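Local coordinates for PCF11 protein (PDB 1SZ9) that recognises the carboxy-terminal domain of RNA polymerase II through its CTD-interacting domain and takes part in 3'-end processing of messenger RNA, at residues K32-N37 with D68-N73; K110-P115 with S126-I131; N13-E18 with R24-T29; E17-N22 with F64-S69. All coordinates share one frame; numbering follows the deposited sequence.

How the contacts relate
All four contacts belong to one all-helical, right-handed superhelical CTD-interacting domain. Contact 3 comes first along the chain and joins helices 3-16 and 24-36 across their short connection. Contact 4 starts from that connection and reaches helix 57-73; its centre is about 7 Å from that of contact 3. Contact 1 pairs helix 24-36 with the end of helix 57-73, its centre about 12 Å from the centres of both. Contact 2 comes last and joins the end of helix 99-112 to helix 125-137, its centre about 25 Å from that of contact 3. Asp68, shared by contacts 1 and 4, probably hydrogen-bonds Trp112 of contact 2, which ties helix 57-73 to helix 99-112.

Contact 1 (K32-N37 with D68-N73); sequences KLAEEN and DSICKN
Ala34 packs against Ile70 where helix 24-36 runs beside helix 57-73. The methyl of Ala34 points toward the other helix. It meets Ile70 on both branches: CB of Ala34 lies 3.9 Å from CG1 of Ile70 and 4.0 Å from its CG2. The end of the chain is almost as near, with Ile70 CD1 4.1 Å from Ala34 CB. One small methyl therefore sits among CG1, CG2 and CD1 of the isoleucine. The first torsion of Ile70 explains this. CG2 stands anti to the backbone N and CG1 anti to the carbonyl carbon (chi1 -73°), which leaves both branches beside the alanine. The two CA atoms are only 6.8 Å apart, a close approach that the short alanine side chain permits.

Beside this apolar pair the contact becomes polar and looser. Glu35 starts with CG anti to its backbone N (chi1 169°), then bends at chi2. This brings OE1 to 4.0 Å from the backbone O of Asn73. Both atoms are oxygens and the approach is loose; it is no hydrogen bond. The side chain of Asn73 turns back on its own helix, where ND2 makes a weak bond to Ser69 OG.

Thr31, on helix 24-36, also touches Ile70 and Asn73 and hydrogen-bonds Ser69. Tyr78 of helix 78-83 bridges the pair: it packs on Ile70 and hydrogen-bonds the backbone O of Ala34. Leu33 packs against helix 3-16.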
# COMPACT_ATOMS: atom_id res chain seq x y z
N LYS A 32 -1.06 7.55 -11.51
CA LYS A 32 -0.86 8.74 -12.32
C LYS A 32 -1.41 9.97 -11.57
O LYS A 32 -0.80 11.03 -11.60
CB LYS A 32 -1.56 8.58 -13.68
CG LYS A 32 -0.90 7.56 -14.59
CD LYS A 32 -1.81 7.21 -15.78
CE LYS A 32 -2.09 8.42 -16.65
NZ LYS A 32 -2.91 8.07 -17.83
N LEU A 33 -2.55 9.83 -10.91
CA LEU A 33 -3.11 10.93 -10.13
C LEU A 33 -2.13 11.30 -8.99
O LEU A 33 -1.97 12.48 -8.64
CB LEU A 33 -4.47 10.54 -9.53
CG LEU A 33 -5.70 10.58 -10.45
CD1 LEU A 33 -6.92 9.96 -9.76
CD2 LEU A 33 -6.00 12.04 -10.83
N ALA A 34 -1.51 10.29 -8.40
CA ALA A 34 -0.57 10.52 -7.30
C ALA A 34 0.70 11.22 -7.81
O ALA A 34 1.27 12.06 -7.13
CB ALA A 34 -0.23 9.19 -6.62
N GLU A 35 1.12 10.88 -9.02
CA GLU A 35 2.29 11.48 -9.66
C GLU A 35 2.03 12.95 -10.03
O GLU A 35 2.88 13.82 -9.85
CB GLU A 35 2.62 10.68 -10.94
CG GLU A 35 3.65 11.28 -11.90
CD GLU A 35 5.09 10.91 -11.55
OE1 GLU A 35 5.32 9.81 -11.03
OE2 GLU A 35 6.01 11.71 -11.81
N GLU A 36 0.84 13.22 -10.52
CA GLU A 36 0.47 14.55 -10.97
C GLU A 36 -0.04 15.51 -9.91
O GLU A 36 -0.15 16.71 -10.15
CB GLU A 36 -0.59 14.43 -12.06
CG GLU A 36 -0.06 13.87 -13.36
CD GLU A 36 -1.15 13.28 -14.21
OE1 GLU A 36 -2.30 13.79 -14.17
OE2 GLU A 36 -0.87 12.30 -14.94
N ASN A 37 -0.34 15.01 -8.72
CA ASN A 37 -0.87 15.87 -7.69
C ASN A 37 -0.18 15.67 -6.36
O ASN A 37 -0.83 15.53 -5.32
CB ASN A 37 -2.38 15.60 -7.55
CG ASN A 37 -3.12 15.86 -8.85
OD1 ASN A 37 -3.51 16.99 -9.13
ND2 ASN A 37 -3.30 14.81 -9.66
N ASP A 68 1.28 0.03 -3.12
CA ASP A 68 2.51 -0.53 -3.68
C ASP A 68 2.89 0.16 -5.01
O ASP A 68 4.04 0.55 -5.20
CB ASP A 68 2.32 -2.03 -3.93
CG ASP A 68 3.56 -2.70 -4.46
OD1 ASP A 68 4.48 -2.98 -3.67
OD2 ASP A 68 3.63 -2.95 -5.68
N SER A 69 1.93 0.29 -5.91
CA SER A 69 2.18 0.90 -7.22
C SER A 69 2.62 2.36 -7.07
O SER A 69 3.61 2.79 -7.66
CB SER A 69 0.93 0.80 -8.11
OG SER A 69 1.14 1.38 -9.38
N ILE A 70 1.91 3.12 -6.24
CA ILE A 70 2.26 4.51 -6.00
C ILE A 70 3.68 4.64 -5.43
O ILE A 70 4.47 5.48 -5.88
CB ILE A 70 1.22 5.16 -5.05
CG1 ILE A 70 -0.09 5.39 -5.82
CG2 ILE A 70 1.78 6.46 -4.45
CD1 ILE A 70 -1.29 5.64 -4.91
N CYS A 71 4.02 3.82 -4.45
CA CYS A 71 5.36 3.89 -3.88
C CYS A 71 6.48 3.48 -4.83
O CYS A 71 7.51 4.13 -4.91
CB CYS A 71 5.43 3.06 -2.60
SG CYS A 71 4.49 3.78 -1.27
N LYS A 72 6.27 2.38 -5.55
CA LYS A 72 7.27 1.88 -6.49
C LYS A 72 7.46 2.74 -7.75
O LYS A 72 8.56 2.83 -8.28
CB LYS A 72 6.92 0.47 -6.94
CG LYS A 72 7.36 -0.61 -5.98
CD LYS A 72 6.96 -1.98 -6.49
CE LYS A 72 7.48 -3.09 -5.58
NZ LYS A 72 6.89 -4.38 -6.03
N ASN A 73 6.39 3.37 -8.23
CA ASN A 73 6.47 4.15 -9.45
C ASN A 73 6.59 5.65 -9.28
O ASN A 73 7.14 6.32 -10.15
CB ASN A 73 5.29 3.82 -10.36
CG ASN A 73 5.23 2.34 -10.70
OD1 ASN A 73 6.21 1.79 -11.21
ND2 ASN A 73 4.11 1.69 -10.41

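Contact 2 (K110-P115 with S126-I131); sequences KLWLNP and SALEKI
Leu128 and Trp112 bury the most surface here, in the helical superhelix of the CTD-interacting domain. They join the end of helix 99-112 to helix 125-137. Leu128 reaches across with its two methyls divided between two neighbours. CD2 goes to the tryptophan, 3.8 Å from CE3 of Trp112, and lies obliquely to the ring. It also touches the root of that side chain, at Trp112 CB. CD1 goes to Leu113 and meets Leu113 CD1 at 3.8 Å. The two leucine side chains run alongside each other, pointing opposite ways. CG of Leu128 is anti to its carbonyl carbon (chi1 -65°), and the chain then extends, which carries both methyls to the opposing segment. With Leu128 cut back to an alanine, Trp112 CE3 and the Leu113 methyl are likely to lose this apolar partner and a gap to open between the helices.

Leu113 contributes less area and is partly exposed. The end of its side chain bends in to Leu128. Phe109 of helix 99-112 and Pro121, in the loop before helix 125-137, also touch Leu128.

The indole is held from several directions. Its NE1 hydrogen-bonds OD1 of Asp68 on helix 57-73, and Phe123 meets it edge-to-face. On the six-membered ring, Ile131 arrives at the edge and in the ring plane, with its CD1 3.9 Å from Trp112 CZ3.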
# COMPACT_ATOMS: atom_id res chain seq x y z
N LYS A 110 8.22 -9.10 0.14
CA LYS A 110 9.51 -9.50 -0.39
C LYS A 110 10.03 -8.50 -1.41
O LYS A 110 11.20 -8.14 -1.40
CB LYS A 110 9.44 -10.88 -1.06
CG LYS A 110 9.55 -12.07 -0.12
CD LYS A 110 9.63 -13.33 -0.97
CE LYS A 110 9.83 -14.58 -0.14
NZ LYS A 110 10.05 -15.72 -1.07
N LEU A 111 9.16 -8.04 -2.31
CA LEU A 111 9.60 -7.08 -3.32
C LEU A 111 9.88 -5.71 -2.71
O LEU A 111 10.63 -4.93 -3.29
CB LEU A 111 8.57 -6.96 -4.45
CG LEU A 111 8.30 -8.25 -5.22
CD1 LEU A 111 7.32 -7.97 -6.34
CD2 LEU A 111 9.61 -8.82 -5.79
N TRP A 112 9.31 -5.41 -1.54
CA TRP A 112 9.59 -4.11 -0.91
C TRP A 112 11.05 -4.06 -0.45
O TRP A 112 11.61 -2.99 -0.28
CB TRP A 112 8.70 -3.82 0.32
CG TRP A 112 7.24 -3.54 0.03
CD1 TRP A 112 6.69 -3.17 -1.17
CD2 TRP A 112 6.17 -3.58 0.97
NE1 TRP A 112 5.33 -2.97 -1.02
CE2 TRP A 112 4.98 -3.21 0.28
CE3 TRP A 112 6.09 -3.88 2.34
CZ2 TRP A 112 3.73 -3.15 0.92
CZ3 TRP A 112 4.84 -3.81 2.97
CH2 TRP A 112 3.68 -3.45 2.26
N LEU A 113 11.66 -5.23 -0.22
CA LEU A 113 13.07 -5.31 0.22
C LEU A 113 14.04 -4.97 -0.91
O LEU A 113 15.17 -4.58 -0.67
CB LEU A 113 13.37 -6.72 0.75
CG LEU A 113 13.26 -7.03 2.25
CD1 LEU A 113 12.51 -5.96 3.02
CD2 LEU A 113 12.61 -8.39 2.41
N ASN A 114 13.61 -5.12 -2.15
CA ASN A 114 14.44 -4.80 -3.31
C ASN A 114 13.52 -4.34 -4.45
O ASN A 114 13.42 -5.00 -5.49
CB ASN A 114 15.27 -6.02 -3.72
CG ASN A 114 16.21 -5.72 -4.89
OD1 ASN A 114 16.77 -4.63 -4.98
ND2 ASN A 114 16.39 -6.70 -5.79
N PRO A 115 12.85 -3.18 -4.28
CA PRO A 115 11.93 -2.66 -5.30
C PRO A 115 12.62 -2.31 -6.62
O PRO A 115 13.63 -1.62 -6.63
CB PRO A 115 11.34 -1.43 -4.64
CG PRO A 115 12.53 -0.89 -3.86
CD PRO A 115 13.15 -2.15 -3.26
N SER A 126 12.96 0.60 9.52
CA SER A 126 12.27 0.19 10.75
C SER A 126 10.96 -0.58 10.55
O SER A 126 10.72 -1.59 11.20
CB SER A 126 11.98 1.38 11.64
OG SER A 126 11.23 0.94 12.76
N ALA A 127 10.11 -0.06 9.67
CA ALA A 127 8.83 -0.67 9.35
C ALA A 127 9.01 -2.09 8.78
O ALA A 127 8.36 -3.03 9.23
CB ALA A 127 8.08 0.21 8.35
N LEU A 128 9.90 -2.23 7.81
CA LEU A 128 10.18 -3.51 7.17
C LEU A 128 10.73 -4.56 8.13
O LEU A 128 10.40 -5.74 7.99
CB LEU A 128 11.14 -3.31 5.98
CG LEU A 128 10.56 -2.48 4.83
CD1 LEU A 128 11.57 -2.36 3.70
CD2 LEU A 128 9.27 -3.13 4.31
N GLU A 129 11.57 -4.16 9.08
CA GLU A 129 12.13 -5.09 10.06
C GLU A 129 11.01 -5.59 10.98
O GLU A 129 10.97 -6.77 11.32
CB GLU A 129 13.19 -4.42 10.95
CG GLU A 129 14.53 -4.14 10.27
CD GLU A 129 15.47 -3.35 11.19
OE1 GLU A 129 15.60 -3.73 12.38
OE2 GLU A 129 16.08 -2.36 10.72
N LYS A 130 10.13 -4.68 11.40
CA LYS A 130 9.01 -5.05 12.27
C LYS A 130 8.07 -6.01 11.53
O LYS A 130 7.53 -6.94 12.14
CB LYS A 130 8.21 -3.82 12.70
CG LYS A 130 8.83 -2.93 13.78
CD LYS A 130 7.76 -1.92 14.24
CE LYS A 130 8.29 -0.80 15.15
NZ LYS A 130 8.64 -1.26 16.52
N ILE A 131 7.85 -5.78 10.24
CA ILE A 131 6.98 -6.66 9.46
C ILE A 131 7.64 -8.03 9.34
O ILE A 131 6.99 -9.06 9.47
CB ILE A 131 6.70 -6.10 8.04
CG1 ILE A 131 5.73 -4.93 8.13
CG2 ILE A 131 6.11 -7.21 7.14
CD1 ILE A 131 5.57 -4.15 6.80

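Contact 3 (N13-E18 with R24-T29); sequences NSILEE and RPIITT
Ile15 is the first residue of 13-18 to touch 24-29; it points toward that segment and packs on Ile26. Their CA atoms lie 7.0 Å apart. The gamma methyls meet, with CG2 of Ile15 3.7 Å from CG2 of Ile26. The two side chains lie alongside, pointing opposite ways. On Ile15, CG1 is anti to the carbonyl carbon (chi1 -67°), and the arm extends from there to CD1. CD1 of Ile15 lies 4.1 Å from CG2 of Thr29, further along helix 24-36, and the two side chains are nearly perpendicular. Thr29 can offer that methyl because its hydroxyl turns back to its own helix: OG1 of Thr29 donates to Pro25 O at 2.7 Å. That carbonyl also accepts from Thr29 N, and the two donors come from opposite faces of its plane.

Leu16 points away and packs on Ala47 and Ile48 of helix 41-54. Glu18 ends the walk. Its CB lies 3.7 Å from CD1 of Ile26, and its backbone O is near the same methyl. Its carboxylate leads away from the contact. A glycine in place of Ile26 would probably leave the gamma methyl of Ile15 and the base of Glu18 without this apolar neighbour. Leu19 also packs on Ile26.

Two successive helices, 3-16 and 24-36, pack across a short connection. Such a helical hairpin is characteristic of the all-helical superhelix of CTD-interacting domains.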
# COMPACT_ATOMS: atom_id res chain seq x y z
N ASN A 13 -10.85 9.41 -4.37
CA ASN A 13 -11.68 8.53 -3.53
C ASN A 13 -12.71 7.75 -4.35
O ASN A 13 -12.90 6.55 -4.14
CB ASN A 13 -12.44 9.33 -2.46
CG ASN A 13 -11.57 9.71 -1.28
OD1 ASN A 13 -11.05 8.84 -0.58
ND2 ASN A 13 -11.43 11.00 -1.03
N SER A 14 -13.36 8.43 -5.28
CA SER A 14 -14.38 7.82 -6.12
C SER A 14 -13.83 6.64 -6.92
O SER A 14 -14.46 5.59 -7.03
CB SER A 14 -14.94 8.89 -7.06
OG SER A 14 -15.80 8.33 -8.04
N ILE A 15 -12.65 6.83 -7.48
CA ILE A 15 -12.01 5.78 -8.24
C ILE A 15 -11.60 4.63 -7.30
O ILE A 15 -11.82 3.45 -7.59
CB ILE A 15 -10.78 6.34 -8.98
CG1 ILE A 15 -11.25 7.33 -10.05
CG2 ILE A 15 -9.94 5.21 -9.57
CD1 ILE A 15 -10.14 8.10 -10.74
N LEU A 16 -11.03 4.99 -6.16
CA LEU A 16 -10.59 3.99 -5.19
C LEU A 16 -11.74 3.06 -4.78
O LEU A 16 -11.54 1.86 -4.57
CB LEU A 16 -10.00 4.72 -3.98
CG LEU A 16 -9.24 3.99 -2.87
CD1 LEU A 16 -8.22 2.99 -3.41
CD2 LEU A 16 -8.55 5.07 -2.04
N GLU A 17 -12.95 3.63 -4.67
CA GLU A 17 -14.13 2.85 -4.29
C GLU A 17 -14.43 1.77 -5.32
O GLU A 17 -15.11 0.80 -5.02
CB GLU A 17 -15.36 3.76 -4.15
CG GLU A 17 -15.28 4.74 -3.02
CD GLU A 17 -15.27 4.07 -1.66
OE1 GLU A 17 -16.13 3.18 -1.44
OE2 GLU A 17 -14.42 4.43 -0.82
N GLU A 18 -13.92 1.94 -6.53
CA GLU A 18 -14.15 0.95 -7.57
C GLU A 18 -13.12 -0.19 -7.54
O GLU A 18 -13.24 -1.15 -8.30
CB GLU A 18 -14.12 1.63 -8.94
CG GLU A 18 -15.32 2.53 -9.25
CD GLU A 18 -16.63 1.77 -9.21
OE1 GLU A 18 -16.72 0.70 -9.85
OE2 GLU A 18 -17.56 2.24 -8.53
N ARG A 24 -5.95 -3.34 -13.14
CA ARG A 24 -4.76 -2.64 -13.63
C ARG A 24 -5.08 -1.19 -14.08
O ARG A 24 -4.36 -0.27 -13.72
CB ARG A 24 -4.10 -3.44 -14.78
CG ARG A 24 -3.44 -4.76 -14.34
CD ARG A 24 -2.41 -4.51 -13.24
NE ARG A 24 -1.40 -3.54 -13.68
CZ ARG A 24 -0.71 -2.74 -12.87
NH1 ARG A 24 -0.90 -2.77 -11.55
NH2 ARG A 24 0.18 -1.90 -13.39
N PRO A 25 -6.19 -0.98 -14.83
CA PRO A 25 -6.52 0.39 -15.27
C PRO A 25 -6.70 1.34 -14.09
O PRO A 25 -6.21 2.47 -14.12
CB PRO A 25 -7.83 0.21 -16.04
CG PRO A 25 -7.76 -1.18 -16.54
CD PRO A 25 -7.17 -1.94 -15.37
N ILE A 26 -7.41 0.88 -13.07
CA ILE A 26 -7.65 1.68 -11.87
C ILE A 26 -6.37 1.93 -11.07
O ILE A 26 -6.06 3.05 -10.68
CB ILE A 26 -8.69 1.00 -10.93
CG1 ILE A 26 -10.08 1.00 -11.58
CG2 ILE A 26 -8.71 1.70 -9.59
CD1 ILE A 26 -11.15 0.29 -10.73
N ILE A 27 -5.61 0.87 -10.81
CA ILE A 27 -4.38 1.03 -10.05
C ILE A 27 -3.45 2.00 -10.77
O ILE A 27 -2.87 2.90 -10.15
CB ILE A 27 -3.69 -0.34 -9.82
CG1 ILE A 27 -4.43 -1.08 -8.70
CG2 ILE A 27 -2.22 -0.15 -9.45
CD1 ILE A 27 -4.12 -2.56 -8.68
N THR A 28 -3.32 1.84 -12.07
CA THR A 28 -2.44 2.71 -12.84
C THR A 28 -2.96 4.15 -12.86
O THR A 28 -2.18 5.09 -12.80
CB THR A 28 -2.28 2.18 -14.28
OG1 THR A 28 -1.47 1.00 -14.24
CG2 THR A 28 -1.60 3.23 -15.18
N THR A 29 -4.28 4.31 -12.94
CA THR A 29 -4.87 5.64 -12.96
C THR A 29 -4.66 6.32 -11.61
O THR A 29 -4.36 7.52 -11.56
CB THR A 29 -6.37 5.58 -13.34
OG1 THR A 29 -6.48 5.12 -14.70
CG2 THR A 29 -7.03 6.96 -13.23

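Contact 4 (E17-N22 with F64-S69); sequences EELTFN and FYALDS
Apolar packing joins Leu19 to Ala66. CD1 of Leu19 lies 4.0 Å from CB of Ala66, and the leucine points toward the helix. The CA atoms remain 8.8 Å apart, so the leucine side chain spans most of the distance. Both residues are buried. Leu19 is the centre of an inverse gamma turn. Tyr62, from an earlier turn of helix 57-73, also touches Leu19.

The loop 17-22 links helices 3-16 and 24-36 in the superhelix of the CTD-interacting domain. Here it also lies against helix 57-73, a contact whose centre is about 8 Å from the centre of the chain.

The second kind of interaction sets an amide against an aromatic ring. Asn22 extends to Tyr65 with CG anti to the backbone N (chi1 -176°). Its OD1 comes to the ring edge, near the ring plane, 3.8 Å from CD2 of Tyr65. The amide nitrogen, ND2 of Asn22, lies 3.9 Å from CE2 of Tyr65. The amide thus lies by the CD2 and CE2 atoms of the ring. The two planes are 59° apart, far from a flat stack, and the asparagine side chain runs roughly perpendicular to that of the tyrosine. No hydrogen bond joins the two segments. Ile27 of helix 24-36 touches both Asn22 and Tyr65, and Lys104 of helix 99-112 also packs on the tyrosine.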
# COMPACT_ATOMS: atom_id res chain seq x y z
N GLU A 17 -12.95 3.63 -4.67
CA GLU A 17 -14.13 2.85 -4.29
C GLU A 17 -14.43 1.77 -5.32
O GLU A 17 -15.11 0.80 -5.02
CB GLU A 17 -15.36 3.76 -4.15
CG GLU A 17 -15.28 4.74 -3.02
CD GLU A 17 -15.27 4.07 -1.66
OE1 GLU A 17 -16.13 3.18 -1.44
OE2 GLU A 17 -14.42 4.43 -0.82
N GLU A 18 -13.92 1.94 -6.53
CA GLU A 18 -14.15 0.95 -7.57
C GLU A 18 -13.12 -0.19 -7.54
O GLU A 18 -13.24 -1.15 -8.30
CB GLU A 18 -14.12 1.63 -8.94
CG GLU A 18 -15.32 2.53 -9.25
CD GLU A 18 -16.63 1.77 -9.21
OE1 GLU A 18 -16.72 0.70 -9.85
OE2 GLU A 18 -17.56 2.24 -8.53
N LEU A 19 -12.13 -0.09 -6.66
CA LEU A 19 -11.07 -1.11 -6.56
C LEU A 19 -11.53 -2.33 -5.77
O LEU A 19 -11.09 -2.57 -4.64
CB LEU A 19 -9.84 -0.54 -5.86
CG LEU A 19 -8.49 -0.55 -6.57
CD1 LEU A 19 -7.41 -0.45 -5.51
CD2 LEU A 19 -8.29 -1.80 -7.43
N THR A 20 -12.41 -3.11 -6.39
CA THR A 20 -12.98 -4.29 -5.78
C THR A 20 -12.28 -5.57 -6.25
O THR A 20 -12.60 -6.67 -5.82
CB THR A 20 -14.47 -4.39 -6.09
OG1 THR A 20 -14.65 -4.41 -7.51
CG2 THR A 20 -15.21 -3.18 -5.53
N PHE A 21 -11.32 -5.40 -7.15
CA PHE A 21 -10.54 -6.51 -7.67
C PHE A 21 -9.20 -5.91 -8.13
O PHE A 21 -8.99 -4.68 -8.01
CB PHE A 21 -11.27 -7.24 -8.82
CG PHE A 21 -11.46 -6.40 -10.07
CD1 PHE A 21 -12.44 -5.40 -10.11
CD2 PHE A 21 -10.66 -6.60 -11.19
CE1 PHE A 21 -12.60 -4.62 -11.25
CE2 PHE A 21 -10.81 -5.82 -12.32
CZ PHE A 21 -11.78 -4.83 -12.35
N ASN A 22 -8.29 -6.75 -8.60
CA ASN A 22 -6.97 -6.30 -9.03
C ASN A 22 -7.10 -5.67 -10.41
O ASN A 22 -6.78 -6.27 -11.43
CB ASN A 22 -6.00 -7.48 -9.05
CG ASN A 22 -4.57 -7.06 -9.39
OD1 ASN A 22 -4.26 -5.87 -9.45
ND2 ASN A 22 -3.71 -8.04 -9.61
N PHE A 64 -3.82 -2.32 -1.05
CA PHE A 64 -2.37 -2.39 -0.79
C PHE A 64 -1.61 -2.41 -2.13
O PHE A 64 -0.48 -1.93 -2.22
CB PHE A 64 -2.00 -3.63 0.03
CG PHE A 64 -1.50 -3.32 1.42
CD1 PHE A 64 -0.31 -2.62 1.61
CD2 PHE A 64 -2.22 -3.75 2.55
CE1 PHE A 64 0.17 -2.35 2.89
CE2 PHE A 64 -1.75 -3.48 3.84
CZ PHE A 64 -0.54 -2.77 4.01
N TYR A 65 -2.21 -2.97 -3.18
CA TYR A 65 -1.53 -2.97 -4.49
C TYR A 65 -1.51 -1.54 -5.01
O TYR A 65 -0.57 -1.14 -5.69
CB TYR A 65 -2.20 -3.90 -5.51
CG TYR A 65 -1.96 -5.38 -5.29
CD1 TYR A 65 -1.02 -5.85 -4.36
CD2 TYR A 65 -2.65 -6.33 -6.05
CE1 TYR A 65 -0.78 -7.24 -4.20
CE2 TYR A 65 -2.41 -7.70 -5.90
CZ TYR A 65 -1.47 -8.15 -4.98
OH TYR A 65 -1.22 -9.50 -4.87
N ALA A 66 -2.53 -0.76 -4.67
CA ALA A 66 -2.55 0.65 -5.08
C ALA A 66 -1.38 1.37 -4.35
O ALA A 66 -0.62 2.12 -4.97
CB ALA A 66 -3.88 1.28 -4.70
N LEU A 67 -1.27 1.14 -3.05
CA LEU A 67 -0.22 1.72 -2.21
C LEU A 67 1.16 1.31 -2.78
O LEU A 67 2.06 2.13 -2.91
CB LEU A 67 -0.35 1.18 -0.78
CG LEU A 67 0.61 1.65 0.33
CD1 LEU A 67 -0.03 1.40 1.71
CD2 LEU A 67 1.95 0.90 0.23
N ASP A 68 1.28 0.03 -3.12
CA ASP A 68 2.51 -0.53 -3.68
C ASP A 68 2.89 0.16 -5.01
O ASP A 68 4.04 0.55 -5.20
CB ASP A 68 2.32 -2.03 -3.93
CG ASP A 68 3.56 -2.70 -4.46
OD1 ASP A 68 4.48 -2.98 -3.67
OD2 ASP A 68 3.63 -2.95 -5.68
N SER A 69 1.93 0.29 -5.91
CA SER A 69 2.18 0.90 -7.22
C SER A 69 2.62 2.36 -7.07
O SER A 69 3.61 2.79 -7.66
CB SER A 69 0.93 0.80 -8.11
OG SER A 69 1.14 1.38 -9.38